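Local coordinates for 3',5'-cyclic-nucleotide phosphodiesterase 1 (Saccharomyces cerevisiae, PDB 4OJV), which belongs to the class II phosphodiesterases, enzymes of the metallo-hydrolase clan, and holds a pair of zinc ions in its fold, at residues A[35-40]-A[122-127]; A[74-79]-A[360-365]; A[205-210]-A[227-232]. All blocks are in the same frame, centred on the assembly; numbering follows the deposited sequence.

Interaction 1 of 3, residues A[35-40]-A[122-127]; sequences LIAVDG and TDYYIT
The CG2 methyl of I36 lies at the edge of the Y125 ring, 3.6 Å from CD1; on the other face of the sheet A37 CB comes equally near Y124 CD2. A small alanine suits its place, since the tyrosine beside it fills the room. Between the faces two parallel strands are joined by backbone bonds, T122 N to L35 O, A37 N to D123 O, Y125 N to A37 O and D39 N to Y125 O. At the C-terminal end of the pairing the D39 carboxylate spans T127: OD1 takes the T127 backbone N-H at 2.7 Å, nearly straight at 170°, while OD2 accepts from T127 OG1 at 2.8 Å through its syn lone pair. T127 chi1 of 65° places OG1 between its own N and carbonyl carbon, which lets both donors face one carboxylate. OD2 also bonds Q21 and the ND1 of H133, a zinc ligand, making D39 a second-shell residue; T127 leads directly into the HxHxDH motif, whose H128, H130, D132 and H133 bind the two zincs. Strand 35-38 is flanked by strand 22-27 and strand 121-125 by strand 153-157, while F230 of strand 222-232 packs on V38 and Y125.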
ATOM      1  N   LEU A  35      -0.399 -18.093  12.110  1.00 12.10           N
ATOM      2  CA  LEU A  35      -0.382 -18.001  10.660  1.00 11.56           C
ATOM      3  C   LEU A  35       1.019 -17.631  10.189  1.00 11.07           C
ATOM      4  O   LEU A  35       1.734 -16.893  10.885  1.00 13.46           O
ATOM      5  CB  LEU A  35      -1.350 -16.912  10.186  1.00 11.82           C
ATOM      6  CG  LEU A  35      -2.828 -17.108  10.516  1.00 12.63           C
ATOM      7  CD1 LEU A  35      -3.631 -15.838  10.272  1.00 14.16           C
ATOM      8  CD2 LEU A  35      -3.395 -18.277   9.719  1.00 14.22           C
ATOM      9  N   ILE A  36       1.404 -18.134   9.017  1.00 10.74           N
ATOM     10  CA  ILE A  36       2.624 -17.725   8.328  1.00 11.63           C
ATOM     11  C   ILE A  36       2.241 -16.810   7.171  1.00 10.04           C
ATOM     12  O   ILE A  36       1.243 -17.059   6.497  1.00 10.66           O
ATOM     13  CB  ILE A  36       3.394 -18.954   7.757  1.00 14.44           C
ATOM     14  CG1 ILE A  36       4.105 -19.719   8.886  1.00 15.88           C
ATOM     15  CG2 ILE A  36       4.342 -18.539   6.629  1.00 15.09           C
ATOM     16  CD1 ILE A  36       4.687 -21.036   8.426  1.00 18.14           C
ATOM     17  N   ALA A  37       3.025 -15.766   6.920  1.00  9.58           N
ATOM     18  CA  ALA A  37       2.885 -14.971   5.701  1.00  9.29           C
ATOM     19  C   ALA A  37       4.084 -15.209   4.788  1.00  9.50           C
ATOM     20  O   ALA A  37       5.231 -15.231   5.250  1.00 11.08           O
ATOM     21  CB  ALA A  37       2.771 -13.492   6.039  1.00 10.33           C
ATOM     22  N   VAL A  38       3.826 -15.387   3.493  1.00  8.96           N
ATOM     23  CA  VAL A  38       4.874 -15.300   2.489  1.00  8.70           C
ATOM     24  C   VAL A  38       4.715 -13.966   1.804  1.00  9.02           C
ATOM     25  O   VAL A  38       3.668 -13.664   1.222  1.00  9.20           O
ATOM     26  CB  VAL A  38       4.854 -16.455   1.471  1.00  9.89           C
ATOM     27  CG1 VAL A  38       6.062 -16.337   0.548  1.00 11.52           C
ATOM     28  CG2 VAL A  38       4.842 -17.801   2.185  1.00 12.13           C
ATOM     29  N   ASP A  39       5.783 -13.176   1.886  1.00  8.76           N
ATOM     30  CA  ASP A  39       5.766 -11.778   1.493  1.00  8.98           C
ATOM     31  C   ASP A  39       4.828 -10.928   2.345  1.00  8.54           C
ATOM     32  O   ASP A  39       4.164 -11.426   3.269  1.00 10.06           O
ATOM     33  CB  ASP A  39       5.627 -11.598  -0.020  1.00  9.16           C
ATOM     34  CG  ASP A  39       6.959 -11.777  -0.730  1.00  8.92           C
ATOM     35  OD1 ASP A  39       8.002 -11.607  -0.043  1.00 10.02           O
ATOM     36  OD2 ASP A  39       6.971 -12.061  -1.942  1.00  9.88           O
ATOM     37  N   GLY A  40       4.803  -9.639   2.052  1.00  9.19           N
ATOM     38  CA  GLY A  40       4.270  -8.664   2.982  1.00 10.40           C
ATOM     39  C   GLY A  40       3.702  -7.454   2.289  1.00  8.94           C
ATOM     40  O   GLY A  40       3.762  -6.346   2.826  1.00  9.53           O
ATOM     41  N   THR A 122       2.680 -14.900  12.901  1.00 16.45           N
ATOM     42  CA  THR A 122       3.886 -15.064  13.732  1.00 19.72           C
ATOM     43  C   THR A 122       5.174 -14.766  12.957  1.00 17.89           C
ATOM     44  O   THR A 122       6.156 -14.241  13.505  1.00 17.94           O
ATOM     45  CB  THR A 122       3.999 -16.503  14.311  1.00 18.72           C
ATOM     46  OG1 THR A 122       4.053 -17.489  13.254  1.00 22.27           O
ATOM     47  CG2 THR A 122       2.855 -16.822  15.269  1.00 22.13           C
ATOM     48  N   ASP A 123       5.157 -15.109  11.677  1.00 13.46           N
ATOM     49  CA  ASP A 123       6.369 -15.215  10.887  1.00 11.73           C
ATOM     50  C   ASP A 123       6.057 -14.791   9.461  1.00 10.56           C
ATOM     51  O   ASP A 123       5.069 -15.238   8.875  1.00 10.79           O
ATOM     52  CB  ASP A 123       6.883 -16.670  10.842  1.00 14.52           C
ATOM     53  CG  ASP A 123       7.336 -17.214  12.201  1.00 15.99           C
ATOM     54  OD1 ASP A 123       8.418 -16.845  12.688  1.00 16.13           O
ATOM     55  OD2 ASP A 123       6.628 -18.084  12.728  1.00 20.28           O
ATOM     56  N   TYR A 124       6.918 -13.946   8.904  1.00  9.48           N
ATOM     57  CA  TYR A 124       6.901 -13.611   7.483  1.00  9.28           C
ATOM     58  C   TYR A 124       8.128 -14.218   6.825  1.00  9.72           C
ATOM     59  O   TYR A 124       9.228 -14.142   7.392  1.00 11.43           O
ATOM     60  CB  TYR A 124       6.992 -12.103   7.278  1.00  9.78           C
ATOM     61  CG  TYR A 124       5.822 -11.265   7.724  1.00  9.67           C
ATOM     62  CD1 TYR A 124       5.642 -10.935   9.063  1.00 11.28           C
ATOM     63  CD2 TYR A 124       4.925 -10.751   6.793  1.00 10.01           C
ATOM     64  CE1 TYR A 124       4.581 -10.134   9.464  1.00 12.41           C
ATOM     65  CE2 TYR A 124       3.866  -9.943   7.184  1.00 10.78           C
ATOM     66  CZ  TYR A 124       3.706  -9.643   8.520  1.00 11.52           C
ATOM     67  OH  TYR A 124       2.681  -8.821   8.932  1.00 13.07           O
ATOM     68  N   TYR A 125       7.945 -14.779   5.631  1.00  9.14           N
ATOM     69  CA  TYR A 125       9.053 -15.230   4.797  1.00  9.11           C
ATOM     70  C   TYR A 125       9.061 -14.329   3.579  1.00  9.26           C
ATOM     71  O   TYR A 125       8.188 -14.425   2.718  1.00  9.82           O
ATOM     72  CB  TYR A 125       8.879 -16.716   4.438  1.00 10.15           C
ATOM     73  CG  TYR A 125       9.009 -17.585   5.665  1.00  9.79           C
ATOM     74  CD1 TYR A 125       7.900 -17.872   6.456  1.00 10.33           C
ATOM     75  CD2 TYR A 125      10.252 -18.066   6.075  1.00 11.28           C
ATOM     76  CE1 TYR A 125       8.020 -18.646   7.602  1.00 12.09           C
ATOM     77  CE2 TYR A 125      10.383 -18.827   7.220  1.00 11.79           C
ATOM     78  CZ  TYR A 125       9.267 -19.105   7.979  1.00 12.20           C
ATOM     79  OH  TYR A 125       9.381 -19.869   9.121  1.00 15.85           O
ATOM     80  N   ILE A 126      10.031 -13.425   3.529  1.00  9.28           N
ATOM     81  CA  ILE A 126      10.065 -12.385   2.506  1.00  9.60           C
ATOM     82  C   ILE A 126      10.975 -12.829   1.372  1.00  9.49           C
ATOM     83  O   ILE A 126      12.076 -13.338   1.616  1.00 10.15           O
ATOM     84  CB  ILE A 126      10.531 -11.031   3.108  1.00  9.84           C
ATOM     85  CG1 ILE A 126       9.626 -10.618   4.286  1.00 10.53           C
ATOM     86  CG2 ILE A 126      10.583  -9.940   2.038  1.00 10.56           C
ATOM     87  CD1 ILE A 126       8.155 -10.432   3.950  1.00 11.04           C
ATOM     88  N   THR A 127      10.503 -12.655   0.140  1.00  9.42           N
ATOM     89  CA  THR A 127      11.256 -13.133  -1.021  1.00  9.47           C
ATOM     90  C   THR A 127      12.314 -12.138  -1.492  1.00  9.43           C
ATOM     91  O   THR A 127      13.398 -12.514  -1.923  1.00 10.56           O
ATOM     92  CB  THR A 127      10.318 -13.491  -2.193  1.00  9.76           C
ATOM     93  OG1 THR A 127       9.657 -12.303  -2.668  1.00  9.76           O
ATOM     94  CG2 THR A 127       9.310 -14.576  -1.783  1.00 10.35           C
TER

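Interaction 2 of 3, residues A[74-79]-A[360-365]; sequences EPIEFF and IALEGH
The last crossing between the two large sheets of the fold, the connection from strand 357-360 to strand 365-368, packs here through I360, L362 and H365 against I76 and F79, in the turn that follows strand 73-75. One backbone bond ties the two: I360 N gives its hydrogen to F79 O at 2.8 Å, almost straight at 172°. The side chain of L362 fills the angle between I76 and F79. Its CD1 methyl meets I76 CG1 at 3.6 Å, and its CD2 lies 4.0 Å from CG of F79, whose side chain it crosses at about a right angle. A branched leucine suits this place because each methyl serves a different neighbour. I76 is stretched out, CG1 anti to the backbone N (chi1 -175°) and CD1 anti in turn, and meets H365 tip to tip, CD1 standing 3.4 Å from NE2. Residues 362-365 form a type II turn, and G364 takes the positive phi (80°) that glycine tolerates easily. H365 ND1 reaches back to E363 O at 2.9 Å, approaching from above the carbonyl plane. R337 of helix 336-350 touches F79, I360 and L362. Apolar packing thus carries most of the contact, with one polar ring beside it: with ND1 given to a carbonyl and NE2 bonded to the carboxylate of E63, the H365 imidazole is fixed at both nitrogens, a setting that would favour its protonated form.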
ATOM      1  N   GLU A  74     -15.889  -9.696 -13.126  1.00 13.76           N
ATOM      2  CA  GLU A  74     -15.930 -10.881 -13.982  1.00 13.45           C
ATOM      3  C   GLU A  74     -16.206 -12.148 -13.198  1.00 13.84           C
ATOM      4  O   GLU A  74     -15.760 -12.279 -12.061  1.00 14.40           O
ATOM      5  CB  GLU A  74     -14.602 -11.065 -14.720  1.00 12.96           C
ATOM      6  CG  GLU A  74     -14.308 -10.027 -15.784  1.00 13.42           C
ATOM      7  CD  GLU A  74     -15.138 -10.182 -17.040  1.00 14.01           C
ATOM      8  OE1 GLU A  74     -15.958 -11.122 -17.126  1.00 17.66           O
ATOM      9  OE2 GLU A  74     -14.959  -9.342 -17.934  1.00 13.77           O
ATOM     10  N   PRO A  75     -16.904 -13.111 -13.818  1.00 13.98           N
ATOM     11  CA  PRO A  75     -17.110 -14.418 -13.194  1.00 14.26           C
ATOM     12  C   PRO A  75     -15.809 -15.058 -12.707  1.00 14.22           C
ATOM     13  O   PRO A  75     -14.830 -15.148 -13.452  1.00 14.04           O
ATOM     14  CB  PRO A  75     -17.746 -15.237 -14.320  1.00 14.98           C
ATOM     15  CG  PRO A  75     -18.522 -14.222 -15.094  1.00 15.73           C
ATOM     16  CD  PRO A  75     -17.657 -12.986 -15.085  1.00 14.10           C
ATOM     17  N   ILE A  76     -15.823 -15.519 -11.458  1.00 14.30           N
ATOM     18  CA  ILE A  76     -14.648 -16.138 -10.854  1.00 14.91           C
ATOM     19  C   ILE A  76     -14.103 -17.306 -11.679  1.00 14.13           C
ATOM     20  O   ILE A  76     -12.892 -17.462 -11.847  1.00 14.40           O
ATOM     21  CB  ILE A  76     -14.921 -16.581  -9.393  1.00 16.54           C
ATOM     22  CG1 ILE A  76     -13.629 -17.099  -8.754  1.00 18.75           C
ATOM     23  CG2 ILE A  76     -16.039 -17.621  -9.312  1.00 17.06           C
ATOM     24  CD1 ILE A  76     -13.746 -17.464  -7.293  1.00 20.52           C
ATOM     25  N   GLU A  77     -15.002 -18.117 -12.228  1.00 14.64           N
ATOM     26  CA  GLU A  77     -14.592 -19.342 -12.899  1.00 14.71           C
ATOM     27  C   GLU A  77     -13.741 -19.098 -14.144  1.00 13.74           C
ATOM     28  O   GLU A  77     -12.990 -19.977 -14.565  1.00 15.49           O
ATOM     29  CB  GLU A  77     -15.798 -20.252 -13.205  1.00 15.84           C
ATOM     30  CG  GLU A  77     -16.817 -19.692 -14.194  1.00 16.77           C
ATOM     31  CD  GLU A  77     -17.931 -18.883 -13.548  1.00 16.62           C
ATOM     32  OE1 GLU A  77     -17.807 -18.413 -12.396  1.00 17.04           O
ATOM     33  OE2 GLU A  77     -18.973 -18.715 -14.216  1.00 19.81           O
ATOM     34  N   PHE A  78     -13.824 -17.890 -14.707  1.00 13.69           N
ATOM     35  CA  PHE A  78     -13.014 -17.542 -15.871  1.00 14.04           C
ATOM     36  C   PHE A  78     -11.511 -17.542 -15.566  1.00 13.53           C
ATOM     37  O   PHE A  78     -10.693 -17.675 -16.476  1.00 14.85           O
ATOM     38  CB  PHE A  78     -13.399 -16.168 -16.433  1.00 14.44           C
ATOM     39  CG  PHE A  78     -14.790 -16.091 -17.047  1.00 14.99           C
ATOM     40  CD1 PHE A  78     -15.602 -17.220 -17.225  1.00 15.54           C
ATOM     41  CD2 PHE A  78     -15.278 -14.860 -17.467  1.00 16.55           C
ATOM     42  CE1 PHE A  78     -16.868 -17.103 -17.798  1.00 17.95           C
ATOM     43  CE2 PHE A  78     -16.539 -14.742 -18.044  1.00 18.02           C
ATOM     44  CZ  PHE A  78     -17.330 -15.864 -18.203  1.00 17.87           C
ATOM     45  N   PHE A  79     -11.150 -17.387 -14.291  1.00 13.17           N
ATOM     46  CA  PHE A  79      -9.752 -17.186 -13.896  1.00 12.70           C
ATOM     47  C   PHE A  79      -9.074 -18.447 -13.384  1.00 13.20           C
ATOM     48  O   PHE A  79      -7.875 -18.424 -13.095  1.00 13.36           O
ATOM     49  CB  PHE A  79      -9.657 -16.108 -12.808  1.00 12.37           C
ATOM     50  CG  PHE A  79     -10.117 -14.757 -13.253  1.00 11.74           C
ATOM     51  CD1 PHE A  79     -11.457 -14.395 -13.154  1.00 12.62           C
ATOM     52  CD2 PHE A  79      -9.217 -13.842 -13.785  1.00 12.02           C
ATOM     53  CE1 PHE A  79     -11.883 -13.147 -13.583  1.00 13.72           C
ATOM     54  CE2 PHE A  79      -9.635 -12.590 -14.208  1.00 12.07           C
ATOM     55  CZ  PHE A  79     -10.972 -12.241 -14.097  1.00 12.93           C
ATOM     56  N   ILE A 360      -5.264 -18.527 -12.046  1.00 11.25           N
ATOM     57  CA  ILE A 360      -4.738 -17.242 -11.584  1.00 11.56           C
ATOM     58  C   ILE A 360      -5.084 -17.100 -10.107  1.00 10.77           C
ATOM     59  O   ILE A 360      -6.213 -17.385  -9.708  1.00 12.04           O
ATOM     60  CB  ILE A 360      -5.352 -16.054 -12.375  1.00 11.74           C
ATOM     61  CG1 ILE A 360      -5.190 -16.235 -13.897  1.00 13.09           C
ATOM     62  CG2 ILE A 360      -4.778 -14.724 -11.898  1.00 13.92           C
ATOM     63  CD1 ILE A 360      -3.768 -16.267 -14.415  1.00 14.24           C
ATOM     64  N   ALA A 361      -4.118 -16.648  -9.302  1.00 10.66           N
ATOM     65  CA  ALA A 361      -4.354 -16.322  -7.892  1.00 11.07           C
ATOM     66  C   ALA A 361      -5.306 -15.145  -7.766  1.00 11.08           C
ATOM     67  O   ALA A 361      -5.090 -14.106  -8.386  1.00 11.75           O
ATOM     68  CB  ALA A 361      -3.047 -15.984  -7.190  1.00 11.94           C
ATOM     69  N   LEU A 362      -6.354 -15.315  -6.962  1.00 11.37           N
ATOM     70  CA  LEU A 362      -7.367 -14.283  -6.762  1.00 11.74           C
ATOM     71  C   LEU A 362      -7.431 -13.844  -5.317  1.00 11.36           C
ATOM     72  O   LEU A 362      -7.702 -14.651  -4.419  1.00 11.90           O
ATOM     73  CB  LEU A 362      -8.747 -14.780  -7.195  1.00 13.07           C
ATOM     74  CG  LEU A 362      -8.949 -15.138  -8.670  1.00 13.92           C
ATOM     75  CD1 LEU A 362     -10.316 -15.777  -8.886  1.00 15.36           C
ATOM     76  CD2 LEU A 362      -8.771 -13.912  -9.552  1.00 15.01           C
ATOM     77  N   GLU A 363      -7.193 -12.556  -5.100  1.00 11.62           N
ATOM     78  CA  GLU A 363      -7.262 -11.974  -3.775  1.00 11.87           C
ATOM     79  C   GLU A 363      -8.607 -12.249  -3.130  1.00 11.51           C
ATOM     80  O   GLU A 363      -9.634 -12.337  -3.820  1.00 12.48           O
ATOM     81  CB  GLU A 363      -7.078 -10.464  -3.865  1.00 14.11           C
ATOM     82  CG  GLU A 363      -5.718 -10.041  -4.353  1.00 16.44           C
ATOM     83  CD  GLU A 363      -5.557  -9.940  -5.860  1.00 16.85           C
ATOM     84  OE1 GLU A 363      -6.425 -10.395  -6.695  1.00 14.39           O
ATOM     85  OE2 GLU A 363      -4.490  -9.369  -6.181  1.00 19.24           O
ATOM     86  N   GLY A 364      -8.600 -12.393  -1.812  1.00 11.38           N
ATOM     87  CA  GLY A 364      -9.846 -12.565  -1.076  1.00 12.76           C
ATOM     88  C   GLY A 364     -10.377 -13.984  -1.133  1.00 11.86           C
ATOM     89  O   GLY A 364     -11.545 -14.214  -0.825  1.00 13.41           O
ATOM     90  N   HIS A 365      -9.523 -14.934  -1.515  1.00 11.57           N
ATOM     91  CA  HIS A 365      -9.897 -16.345  -1.609  1.00 11.40           C
ATOM     92  C   HIS A 365      -8.894 -17.214  -0.917  1.00 11.58           C
ATOM     93  O   HIS A 365      -7.736 -16.826  -0.752  1.00 11.62           O
ATOM     94  CB  HIS A 365     -10.045 -16.759  -3.076  1.00 12.24           C
ATOM     95  CG  HIS A 365     -11.163 -16.050  -3.777  1.00 12.47           C
ATOM     96  ND1 HIS A 365     -11.056 -14.778  -4.208  1.00 13.84           N
ATOM     97  CD2 HIS A 365     -12.468 -16.452  -4.049  1.00 14.58           C
ATOM     98  CE1 HIS A 365     -12.225 -14.401  -4.759  1.00 16.09           C
ATOM     99  NE2 HIS A 365     -13.086 -15.424  -4.648  1.00 16.23           N
TER

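Interaction 3 of 3, residues A[205-210]-A[227-232]; sequences DVIPFK and FYIFRD
An antiparallel ladder joins strands 204-215 and 222-232, the two arms of a beta hairpin in the second large sheet, with D205-R231, I207-I229 and F209-F227 as its hydrogen-bonded pairs. At one end R231 grips D205 side-on: NE and NH2 both reach OD2, at 3.1 and 3.0 Å, and lie with it in the guanidinium plane, while the carboxylate is turned 87° to that plane. OD1 of D205 pairs with K198 and R233, so the one carboxylate is shared among three basic side chains. I207 CD1 rests over a guanidinium face, 3.9 Å from NH2 of R231, and farther along I229 CD1 touches F209 CE1 at 3.7 Å. This face carries helix 256-267, whose F260 and Y263 cover the aliphatic and aromatic residues, giving the sheet-and-helix layering of the metallo-beta-lactamase fold. On the opposite face V206 CG2 meets F230 CE2 at 3.6 Å and Y228 CD1 at 3.8 Å, running side by side with both aromatic side chains. P208 CB adds a contact to Y228 CE1 at 3.7 Å. Proline is tolerated in this strand because it falls in a non-hydrogen-bonded pair, where its N faces away from strand 222-232, which needs no N-H from it. The Y228 hydroxyl bonds I126 O.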
ATOM      1  N   ASP A 205       8.838 -28.034   7.322  1.00 13.85           N
ATOM      2  CA  ASP A 205      10.148 -27.556   6.906  1.00 14.38           C
ATOM      3  C   ASP A 205       9.971 -26.378   5.962  1.00 13.63           C
ATOM      4  O   ASP A 205       9.005 -26.333   5.194  1.00 14.37           O
ATOM      5  CB  ASP A 205      10.927 -28.647   6.159  1.00 16.48           C
ATOM      6  CG  ASP A 205      11.208 -29.872   7.005  1.00 18.22           C
ATOM      7  OD1 ASP A 205      11.334 -29.759   8.241  1.00 16.88           O
ATOM      8  OD2 ASP A 205      11.335 -30.954   6.401  1.00 20.00           O
ATOM      9  N   VAL A 206      10.911 -25.441   6.020  1.00 13.24           N
ATOM     10  CA  VAL A 206      11.014 -24.353   5.049  1.00 12.98           C
ATOM     11  C   VAL A 206      12.398 -24.407   4.409  1.00 13.05           C
ATOM     12  O   VAL A 206      13.411 -24.498   5.113  1.00 14.16           O
ATOM     13  CB  VAL A 206      10.690 -22.963   5.664  1.00 13.96           C
ATOM     14  CG1 VAL A 206      11.606 -22.618   6.832  1.00 16.55           C
ATOM     15  CG2 VAL A 206      10.714 -21.873   4.598  1.00 14.98           C
ATOM     16  N   ILE A 207      12.429 -24.368   3.077  1.00 13.09           N
ATOM     17  CA  ILE A 207      13.678 -24.496   2.332  1.00 13.48           C
ATOM     18  C   ILE A 207      13.740 -23.355   1.310  1.00 12.09           C
ATOM     19  O   ILE A 207      12.981 -23.359   0.340  1.00 12.39           O
ATOM     20  CB  ILE A 207      13.810 -25.866   1.607  1.00 14.07           C
ATOM     21  CG1 ILE A 207      13.170 -27.009   2.423  1.00 16.63           C
ATOM     22  CG2 ILE A 207      15.275 -26.140   1.295  1.00 15.94           C
ATOM     23  CD1 ILE A 207      13.045 -28.321   1.668  1.00 17.53           C
ATOM     24  N   PRO A 208      14.630 -22.372   1.536  1.00 12.30           N
ATOM     25  CA  PRO A 208      14.711 -21.212   0.643  1.00 12.29           C
ATOM     26  C   PRO A 208      15.809 -21.347  -0.416  1.00 12.87           C
ATOM     27  O   PRO A 208      16.891 -21.875  -0.128  1.00 13.90           O
ATOM     28  CB  PRO A 208      15.057 -20.078   1.606  1.00 12.29           C
ATOM     29  CG  PRO A 208      15.903 -20.738   2.649  1.00 13.29           C
ATOM     30  CD  PRO A 208      15.405 -22.158   2.775  1.00 12.65           C
ATOM     31  N   PHE A 209      15.518 -20.861  -1.622  1.00 11.98           N
ATOM     32  CA  PHE A 209      16.456 -20.897  -2.739  1.00 12.80           C
ATOM     33  C   PHE A 209      16.514 -19.530  -3.385  1.00 12.70           C
ATOM     34  O   PHE A 209      15.478 -18.907  -3.629  1.00 13.05           O
ATOM     35  CB  PHE A 209      15.998 -21.927  -3.767  1.00 14.42           C
ATOM     36  CG  PHE A 209      16.127 -23.342  -3.284  1.00 15.23           C
ATOM     37  CD1 PHE A 209      15.134 -23.908  -2.490  1.00 15.19           C
ATOM     38  CD2 PHE A 209      17.243 -24.105  -3.615  1.00 17.16           C
ATOM     39  CE1 PHE A 209      15.257 -25.209  -2.024  1.00 17.31           C
ATOM     40  CE2 PHE A 209      17.369 -25.412  -3.150  1.00 18.07           C
ATOM     41  CZ  PHE A 209      16.374 -25.957  -2.354  1.00 18.30           C
ATOM     42  N   LYS A 210      17.724 -19.078  -3.689  1.00 13.05           N
ATOM     43  CA  LYS A 210      17.906 -17.799  -4.342  1.00 12.91           C
ATOM     44  C   LYS A 210      17.653 -17.920  -5.848  1.00 13.26           C
ATOM     45  O   LYS A 210      18.028 -18.916  -6.476  1.00 13.94           O
ATOM     46  CB  LYS A 210      19.315 -17.292  -4.062  1.00 13.95           C
ATOM     47  CG  LYS A 210      19.548 -15.837  -4.413  1.00 14.64           C
ATOM     48  CD  LYS A 210      20.951 -15.406  -4.004  1.00 17.13           C
ATOM     49  CE  LYS A 210      22.001 -15.947  -4.963  1.00 18.60           C
ATOM     50  NZ  LYS A 210      23.386 -15.550  -4.577  1.00 24.20           N
ATOM     51  N   PHE A 227      12.717 -18.373  -3.818  1.00 10.83           N
ATOM     52  CA  PHE A 227      11.642 -19.358  -3.857  1.00 11.16           C
ATOM     53  C   PHE A 227      11.645 -20.081  -2.511  1.00 10.67           C
ATOM     54  O   PHE A 227      12.712 -20.453  -2.001  1.00 12.51           O
ATOM     55  CB  PHE A 227      11.923 -20.405  -4.931  1.00 11.97           C
ATOM     56  CG  PHE A 227      11.622 -19.979  -6.357  1.00 11.43           C
ATOM     57  CD1 PHE A 227      11.321 -18.663  -6.726  1.00 11.14           C
ATOM     58  CD2 PHE A 227      11.680 -20.943  -7.362  1.00 12.62           C
ATOM     59  CE1 PHE A 227      11.062 -18.343  -8.055  1.00 11.74           C
ATOM     60  CE2 PHE A 227      11.430 -20.626  -8.684  1.00 13.04           C
ATOM     61  CZ  PHE A 227      11.119 -19.326  -9.036  1.00 12.22           C
ATOM     62  N   TYR A 228      10.464 -20.274  -1.936  1.00 10.71           N
ATOM     63  CA  TYR A 228      10.329 -21.026  -0.695  1.00 11.13           C
ATOM     64  C   TYR A 228       9.586 -22.325  -0.908  1.00 11.62           C
ATOM     65  O   TYR A 228       8.475 -22.330  -1.444  1.00 12.10           O
ATOM     66  CB  TYR A 228       9.553 -20.201   0.329  1.00 10.89           C
ATOM     67  CG  TYR A 228      10.313 -19.044   0.928  1.00 10.19           C
ATOM     68  CD1 TYR A 228      11.263 -19.252   1.923  1.00 10.63           C
ATOM     69  CD2 TYR A 228      10.063 -17.729   0.521  1.00 10.36           C
ATOM     70  CE1 TYR A 228      11.951 -18.194   2.491  1.00 10.64           C
ATOM     71  CE2 TYR A 228      10.750 -16.664   1.080  1.00 10.54           C
ATOM     72  CZ  TYR A 228      11.692 -16.902   2.067  1.00 10.20           C
ATOM     73  OH  TYR A 228      12.402 -15.875   2.653  1.00 11.32           O
ATOM     74  N   ILE A 229      10.191 -23.424  -0.462  1.00 11.67           N
ATOM     75  CA  ILE A 229       9.479 -24.699  -0.344  1.00 12.16           C
ATOM     76  C   ILE A 229       8.991 -24.851   1.092  1.00 10.81           C
ATOM     77  O   ILE A 229       9.778 -24.710   2.032  1.00 12.16           O
ATOM     78  CB  ILE A 229      10.365 -25.916  -0.693  1.00 12.24           C
ATOM     79  CG1 ILE A 229      11.020 -25.728  -2.068  1.00 13.47           C
ATOM     80  CG2 ILE A 229       9.551 -27.212  -0.612  1.00 13.85           C
ATOM     81  CD1 ILE A 229      12.005 -26.817  -2.449  1.00 14.37           C
ATOM     82  N   PHE A 230       7.700 -25.130   1.254  1.00 10.46           N
ATOM     83  CA  PHE A 230       7.146 -25.516   2.553  1.00 11.36           C
ATOM     84  C   PHE A 230       6.744 -26.975   2.479  1.00 11.11           C
ATOM     85  O   PHE A 230       5.972 -27.355   1.607  1.00 11.75           O
ATOM     86  CB  PHE A 230       5.957 -24.635   2.953  1.00 11.79           C
ATOM     87  CG  PHE A 230       6.328 -23.196   3.172  1.00 11.77           C
ATOM     88  CD1 PHE A 230       6.319 -22.289   2.113  1.00 11.91           C
ATOM     89  CD2 PHE A 230       6.744 -22.758   4.426  1.00 12.51           C
ATOM     90  CE1 PHE A 230       6.686 -20.968   2.319  1.00 12.48           C
ATOM     91  CE2 PHE A 230       7.114 -21.436   4.634  1.00 13.10           C
ATOM     92  CZ  PHE A 230       7.090 -20.548   3.573  1.00 12.15           C
ATOM     93  N   ARG A 231       7.278 -27.777   3.398  1.00 12.75           N
ATOM     94  CA  ARG A 231       7.000 -29.211   3.421  1.00 12.75           C
ATOM     95  C   ARG A 231       6.352 -29.615   4.734  1.00 11.77           C
ATOM     96  O   ARG A 231       6.912 -29.380   5.806  1.00 13.17           O
ATOM     97  CB  ARG A 231       8.280 -30.011   3.196  1.00 13.78           C
ATOM     98  CG  ARG A 231       8.090 -31.522   3.346  1.00 14.36           C
ATOM     99  CD  ARG A 231       9.292 -32.301   2.837  1.00 16.49           C
ATOM    100  NE  ARG A 231      10.493 -31.934   3.573  1.00 15.84           N
ATOM    101  CZ  ARG A 231      11.718 -31.914   3.064  1.00 16.52           C
ATOM    102  NH1 ARG A 231      11.925 -32.262   1.796  1.00 18.92           N
ATOM    103  NH2 ARG A 231      12.740 -31.548   3.831  1.00 17.80           N
ATOM    104  N   ASP A 232       5.170 -30.215   4.647  1.00 12.53           N
ATOM    105  CA  ASP A 232       4.543 -30.801   5.821  1.00 13.18           C
ATOM    106  C   ASP A 232       5.262 -32.109   6.135  1.00 14.35           C
ATOM    107  O   ASP A 232       5.264 -33.020   5.312  1.00 15.05           O
ATOM    108  CB  ASP A 232       3.071 -31.079   5.557  1.00 14.36           C
ATOM    109  CG  ASP A 232       2.408 -31.778   6.711  1.00 15.07           C
ATOM    110  OD1 ASP A 232       2.501 -31.260   7.833  1.00 15.23           O
ATOM    111  OD2 ASP A 232       1.818 -32.849   6.495  1.00 16.66           O
TER

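From the N terminus, strand 35-38 opens interaction 1, and 74-79 opens interaction 2 before 122-127 closes the first, so these two cross; 81 residues separate the segments of interaction 1. Interaction 3 follows interaction 1 as a local hairpin with 16 intervening residues, and falls wholly within the 280-residue span that ends when 360-365 meets 74-79. Interaction 1 belongs to the first large sheet and interaction 3 to the second; their centres are 12 Å apart, and the sheets touch where Y125 CB packs on Y228 CZ at 3.7 Å. Interaction 2 stands apart, about 11 Å from interaction 1 at the nearest atoms, and fastens the final crossing between the sheets to the turn after strand 73-75.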